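Local coordinates for protein LBCATS-a (Synthetic construct, PDB 5EY5) that probably acts as a tryptophan synthase alpha subunit, cleaving indole-3-glycerol phosphate to indole and glyceraldehyde 3-phosphate, and binds sn-glycerol-3-phosphate in its barrel pocket, at residues V115-L126 / L139-L150. Residues are numbered along the deposited sequence; the frame is centred on the assembly and turned at random.
Sequences VKECAEAGVDGL and LAAAAEKYGVDL
Val115 is the apolar knob of this contact, set among Leu139, Ala142, Ala143 and Tyr146 of the next helix. Its two methyls divide the work. CG1, anti to the backbone N (chi1 -173°), lies 3.6 Å from Ala143 CA and also meets Val148 CG2. CG2 turns to Leu139, 3.6 Å from its CD1, and to Ala142 CB. With an alanine here, a gap would probably open between the helices, and Leu139 CD1 and Val148 CG2 would each lose an apolar neighbour. Between the helices and the strands, Val148 CG1 packs on Leu126 CG at 3.7 Å, while its CG2 faces Cys118 CB.

On the solvent side, Lys116 lies over one face of the Tyr146 ring. Its CA stands 4.3 Å from the ring centroid in a CH-pi contact, and its extended chain then leads away.

Two backbone hydrogen bonds join the strands in parallel. Asp149 N donates to Asp124 O at 3.0 Å in a nearly straight bond (165°). The bond from Leu126 N to Asp149 O, 2.8 Å, is more bent. The Asp124 carboxylate turns away to salt bridges with Arg3 and Arg89.

The helices lie 29° from parallel outside the TIM barrel, helix 137-146 being the beta-alpha-beta crossover.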
ATOM      1  N   VAL A 115     -46.528 -10.785  19.658  1.00 35.32           N
ATOM      2  CA  VAL A 115     -47.510 -11.864  19.601  1.00 38.94           C
ATOM      3  C   VAL A 115     -48.852 -11.399  20.155  1.00 35.52           C
ATOM      4  O   VAL A 115     -49.915 -11.785  19.649  1.00 40.79           O
ATOM      5  CB  VAL A 115     -46.980 -13.104  20.350  1.00 40.32           C
ATOM      6  CG1 VAL A 115     -47.910 -14.285  20.143  1.00 46.11           C
ATOM      7  CG2 VAL A 115     -45.578 -13.440  19.872  1.00 36.48           C
ATOM      8  N   LYS A 116     -48.834 -10.576  21.208  1.00 37.82           N
ATOM      9  CA  LYS A 116     -50.093 -10.041  21.726  1.00 45.85           C
ATOM     10  C   LYS A 116     -50.803  -9.198  20.668  1.00 45.36           C
ATOM     11  O   LYS A 116     -52.015  -9.332  20.464  1.00 45.67           O
ATOM     12  CB  LYS A 116     -49.844  -9.221  22.993  1.00 47.68           C
ATOM     13  CG  LYS A 116     -51.117  -8.771  23.705  1.00 54.18           C
ATOM     14  CD  LYS A 116     -50.834  -7.735  24.791  1.00 56.85           C
ATOM     15  CE  LYS A 116     -52.124  -7.266  25.457  1.00 66.44           C
ATOM     16  NZ  LYS A 116     -51.899  -6.157  26.430  1.00 73.00           N
ATOM     17  N   GLU A 117     -50.066  -8.325  19.982  1.00 41.86           N
ATOM     18  CA  GLU A 117     -50.673  -7.541  18.914  1.00 44.34           C
ATOM     19  C   GLU A 117     -51.132  -8.430  17.762  1.00 44.73           C
ATOM     20  O   GLU A 117     -52.139  -8.123  17.108  1.00 50.10           O
ATOM     21  CB  GLU A 117     -49.697  -6.479  18.413  1.00 44.07           C
ATOM     22  CG  GLU A 117     -50.208  -5.681  17.231  1.00 56.97           C
ATOM     23  CD  GLU A 117     -51.145  -4.550  17.639  1.00 74.94           C
ATOM     24  OE1 GLU A 117     -50.930  -3.409  17.177  1.00 80.15           O
ATOM     25  OE2 GLU A 117     -52.087  -4.800  18.421  1.00 78.14           O
ATOM     26  N   CYS A 118     -50.423  -9.531  17.499  1.00 37.95           N
ATOM     27  CA  CYS A 118     -50.898 -10.479  16.495  1.00 35.26           C
ATOM     28  C   CYS A 118     -52.284 -10.986  16.847  1.00 41.62           C
ATOM     29  O   CYS A 118     -53.187 -10.993  16.002  1.00 32.64           O
ATOM     30  CB  CYS A 118     -49.932 -11.658  16.360  1.00 36.85           C
ATOM     31  SG  CYS A 118     -48.499 -11.304  15.346  1.00 36.91           S
ATOM     32  N   ALA A 119     -52.469 -11.420  18.097  1.00 42.88           N
ATOM     33  CA  ALA A 119     -53.740 -12.004  18.501  1.00 47.42           C
ATOM     34  C   ALA A 119     -54.852 -10.969  18.489  1.00 52.44           C
ATOM     35  O   ALA A 119     -55.995 -11.295  18.160  1.00 48.99           O
ATOM     36  CB  ALA A 119     -53.617 -12.641  19.886  1.00 45.30           C
ATOM     37  N   GLU A 120     -54.539  -9.720  18.818  1.00 51.16           N
ATOM     38  CA  GLU A 120     -55.599  -8.720  18.874  1.00 57.37           C
ATOM     39  C   GLU A 120     -55.960  -8.212  17.483  1.00 44.54           C
ATOM     40  O   GLU A 120     -57.129  -7.921  17.208  1.00 44.26           O
ATOM     41  CB  GLU A 120     -55.190  -7.563  19.787  1.00 64.61           C
ATOM     42  CG  GLU A 120     -54.724  -8.009  21.159  1.00 70.81           C
ATOM     43  CD  GLU A 120     -54.633  -6.862  22.141  1.00 82.54           C
ATOM     44  OE1 GLU A 120     -55.438  -6.829  23.097  1.00 87.96           O
ATOM     45  OE2 GLU A 120     -53.764  -5.986  21.949  1.00 87.68           O
ATOM     46  N   ALA A 121     -54.974  -8.093  16.600  1.00 39.26           N
ATOM     47  CA  ALA A 121     -55.263  -7.638  15.244  1.00 38.62           C
ATOM     48  C   ALA A 121     -55.938  -8.722  14.410  1.00 44.73           C
ATOM     49  O   ALA A 121     -56.785  -8.414  13.564  1.00 45.78           O
ATOM     50  CB  ALA A 121     -53.984  -7.173  14.560  1.00 33.09           C
ATOM     51  N   GLY A 122     -55.582  -9.983  14.622  1.00 43.71           N
ATOM     52  CA  GLY A 122     -56.209 -11.060  13.883  1.00 40.10           C
ATOM     53  C   GLY A 122     -55.229 -11.754  12.961  1.00 42.43           C
ATOM     54  O   GLY A 122     -55.585 -12.144  11.844  1.00 39.28           O
ATOM     55  N   VAL A 123     -53.985 -11.900  13.416  1.00 35.51           N
ATOM     56  CA  VAL A 123     -52.940 -12.597  12.667  1.00 33.41           C
ATOM     57  C   VAL A 123     -52.831 -14.001  13.232  1.00 36.68           C
ATOM     58  O   VAL A 123     -52.573 -14.179  14.425  1.00 36.66           O
ATOM     59  CB  VAL A 123     -51.587 -11.881  12.763  1.00 36.22           C
ATOM     60  CG1 VAL A 123     -50.466 -12.804  12.225  1.00 36.07           C
ATOM     61  CG2 VAL A 123     -51.611 -10.562  12.001  1.00 36.13           C
ATOM     62  N   ASP A 124     -52.981 -14.999  12.377  1.00 31.72           N
ATOM     63  CA  ASP A 124     -53.132 -16.358  12.872  1.00 29.46           C
ATOM     64  C   ASP A 124     -51.822 -17.118  12.979  1.00 32.28           C
ATOM     65  O   ASP A 124     -51.741 -18.071  13.757  1.00 39.53           O
ATOM     66  CB  ASP A 124     -54.122 -17.090  11.970  1.00 35.88           C
ATOM     67  CG  ASP A 124     -55.428 -16.310  11.825  1.00 46.05           C
ATOM     68  OD1 ASP A 124     -55.686 -15.751  10.735  1.00 46.83           O
ATOM     69  OD2 ASP A 124     -56.168 -16.218  12.828  1.00 59.30           O
ATOM     70  N   GLY A 125     -50.796 -16.729  12.234  1.00 30.42           N
ATOM     71  CA  GLY A 125     -49.586 -17.520  12.229  1.00 32.14           C
ATOM     72  C   GLY A 125     -48.378 -16.692  11.857  1.00 28.08           C
ATOM     73  O   GLY A 125     -48.484 -15.568  11.353  1.00 27.59           O
ATOM     74  N   LEU A 126     -47.215 -17.268  12.136  1.00 30.53           N
ATOM     75  CA  LEU A 126     -45.936 -16.597  11.989  1.00 32.17           C
ATOM     76  C   LEU A 126     -44.978 -17.522  11.272  1.00 26.36           C
ATOM     77  O   LEU A 126     -44.877 -18.704  11.615  1.00 29.22           O
ATOM     78  CB  LEU A 126     -45.343 -16.208  13.343  1.00 33.80           C
ATOM     79  CG  LEU A 126     -46.182 -15.247  14.179  1.00 43.45           C
ATOM     80  CD1 LEU A 126     -45.406 -14.814  15.416  1.00 47.59           C
ATOM     81  CD2 LEU A 126     -46.596 -14.033  13.343  1.00 43.77           C
ATOM     82  N   LEU A 139     -40.154 -16.772  21.443  1.00 37.52           N
ATOM     83  CA  LEU A 139     -41.285 -16.532  20.551  1.00 39.86           C
ATOM     84  C   LEU A 139     -42.309 -17.660  20.644  1.00 43.32           C
ATOM     85  O   LEU A 139     -43.522 -17.416  20.624  1.00 43.05           O
ATOM     86  CB  LEU A 139     -40.793 -16.356  19.111  1.00 36.29           C
ATOM     87  CG  LEU A 139     -41.874 -16.028  18.058  1.00 39.18           C
ATOM     88  CD1 LEU A 139     -42.609 -14.751  18.395  1.00 38.12           C
ATOM     89  CD2 LEU A 139     -41.301 -15.937  16.641  1.00 34.11           C
ATOM     90  N   ALA A 140     -41.837 -18.904  20.760  1.00 36.12           N
ATOM     91  CA  ALA A 140     -42.738 -20.053  20.781  1.00 39.42           C
ATOM     92  C   ALA A 140     -43.628 -20.060  22.017  1.00 42.79           C
ATOM     93  O   ALA A 140     -44.797 -20.451  21.936  1.00 47.41           O
ATOM     94  CB  ALA A 140     -41.930 -21.349  20.705  1.00 42.36           C
ATOM     95  N   ALA A 141     -43.105 -19.640  23.169  1.00 45.54           N
ATOM     96  CA  ALA A 141     -43.936 -19.628  24.369  1.00 48.07           C
ATOM     97  C   ALA A 141     -44.977 -18.511  24.309  1.00 50.36           C
ATOM     98  O   ALA A 141     -46.121 -18.696  24.735  1.00 52.67           O
ATOM     99  CB  ALA A 141     -43.061 -19.499  25.613  1.00 47.56           C
ATOM    100  N   ALA A 142     -44.603 -17.345  23.784  1.00 45.27           N
ATOM    101  CA  ALA A 142     -45.583 -16.283  23.595  1.00 41.87           C
ATOM    102  C   ALA A 142     -46.641 -16.689  22.577  1.00 40.46           C
ATOM    103  O   ALA A 142     -47.837 -16.442  22.779  1.00 45.55           O
ATOM    104  CB  ALA A 142     -44.883 -14.995  23.163  1.00 42.15           C
ATOM    105  N   ALA A 143     -46.220 -17.297  21.466  1.00 38.52           N
ATOM    106  CA  ALA A 143     -47.184 -17.768  20.479  1.00 39.74           C
ATOM    107  C   ALA A 143     -48.163 -18.743  21.108  1.00 43.53           C
ATOM    108  O   ALA A 143     -49.373 -18.655  20.879  1.00 39.76           O
ATOM    109  CB  ALA A 143     -46.473 -18.424  19.296  1.00 38.70           C
ATOM    110  N   GLU A 144     -47.649 -19.696  21.895  1.00 45.60           N
ATOM    111  CA  GLU A 144     -48.522 -20.667  22.548  1.00 53.18           C
ATOM    112  C   GLU A 144     -49.462 -19.974  23.524  1.00 53.93           C
ATOM    113  O   GLU A 144     -50.655 -20.286  23.583  1.00 53.95           O
ATOM    114  CB  GLU A 144     -47.681 -21.727  23.263  1.00 54.99           C
ATOM    115  N   LYS A 145     -48.941 -19.009  24.280  1.00 58.14           N
ATOM    116  CA  LYS A 145     -49.768 -18.241  25.200  1.00 60.99           C
ATOM    117  C   LYS A 145     -50.946 -17.572  24.490  1.00 54.64           C
ATOM    118  O   LYS A 145     -52.038 -17.478  25.059  1.00 56.41           O
ATOM    119  CB  LYS A 145     -48.899 -17.201  25.914  1.00 63.89           C
ATOM    120  CG  LYS A 145     -49.538 -16.564  27.133  1.00 61.92           C
ATOM    121  CD  LYS A 145     -48.694 -15.413  27.662  1.00 57.99           C
ATOM    122  CE  LYS A 145     -49.392 -14.721  28.829  1.00 64.64           C
ATOM    123  NZ  LYS A 145     -48.527 -13.688  29.478  1.00 67.13           N
ATOM    124  N   TYR A 146     -50.765 -17.118  23.251  1.00 46.63           N
ATOM    125  CA  TYR A 146     -51.791 -16.316  22.594  1.00 49.88           C
ATOM    126  C   TYR A 146     -52.446 -17.023  21.413  1.00 55.08           C
ATOM    127  O   TYR A 146     -53.207 -16.392  20.673  1.00 60.88           O
ATOM    128  CB  TYR A 146     -51.205 -14.971  22.158  1.00 49.84           C
ATOM    129  CG  TYR A 146     -50.765 -14.129  23.331  1.00 58.83           C
ATOM    130  CD1 TYR A 146     -49.472 -14.222  23.837  1.00 61.27           C
ATOM    131  CD2 TYR A 146     -51.650 -13.259  23.953  1.00 59.79           C
ATOM    132  CE1 TYR A 146     -49.071 -13.460  24.920  1.00 62.90           C
ATOM    133  CE2 TYR A 146     -51.259 -12.498  25.035  1.00 67.03           C
ATOM    134  CZ  TYR A 146     -49.972 -12.598  25.516  1.00 70.54           C
ATOM    135  OH  TYR A 146     -49.594 -11.832  26.598  1.00 80.27           O
ATOM    136  N   GLY A 147     -52.197 -18.317  21.231  1.00 54.91           N
ATOM    137  CA  GLY A 147     -52.885 -19.038  20.179  1.00 56.07           C
ATOM    138  C   GLY A 147     -52.431 -18.698  18.780  1.00 54.88           C
ATOM    139  O   GLY A 147     -53.198 -18.865  17.831  1.00 57.88           O
ATOM    140  N   VAL A 148     -51.199 -18.227  18.627  1.00 45.55           N
ATOM    141  CA  VAL A 148     -50.636 -17.887  17.331  1.00 42.14           C
ATOM    142  C   VAL A 148     -49.728 -19.023  16.888  1.00 39.87           C
ATOM    143  O   VAL A 148     -48.833 -19.437  17.636  1.00 42.29           O
ATOM    144  CB  VAL A 148     -49.857 -16.569  17.404  1.00 46.52           C
ATOM    145  CG1 VAL A 148     -49.116 -16.326  16.075  1.00 34.50           C
ATOM    146  CG2 VAL A 148     -50.804 -15.441  17.779  1.00 45.33           C
ATOM    147  N   ASP A 149     -49.950 -19.529  15.682  1.00 38.95           N
ATOM    148  CA  ASP A 149     -49.150 -20.642  15.195  1.00 42.18           C
ATOM    149  C   ASP A 149     -47.775 -20.162  14.749  1.00 41.77           C
ATOM    150  O   ASP A 149     -47.617 -19.061  14.213  1.00 38.24           O
ATOM    151  CB  ASP A 149     -49.847 -21.360  14.040  1.00 40.57           C
ATOM    152  CG  ASP A 149     -51.093 -22.131  14.491  1.00 52.34           C
ATOM    153  OD1 ASP A 149     -51.955 -22.405  13.633  1.00 58.82           O
ATOM    154  OD2 ASP A 149     -51.214 -22.460  15.693  1.00 52.15           O
ATOM    155  N   LEU A 150     -46.782 -20.997  14.986  1.00 43.56           N
ATOM    156  CA  LEU A 150     -45.406 -20.739  14.587  1.00 39.08           C
ATOM    157  C   LEU A 150     -45.044 -21.793  13.547  1.00 34.39           C
ATOM    158  O   LEU A 150     -44.876 -22.972  13.877  1.00 36.07           O
ATOM    159  CB  LEU A 150     -44.486 -20.783  15.804  1.00 43.00           C
ATOM    160  CG  LEU A 150     -43.152 -20.055  15.727  1.00 47.44           C
ATOM    161  CD1 LEU A 150     -42.385 -20.271  17.021  1.00 50.89           C
ATOM    162  CD2 LEU A 150     -42.358 -20.537  14.534  1.00 52.41           C
TER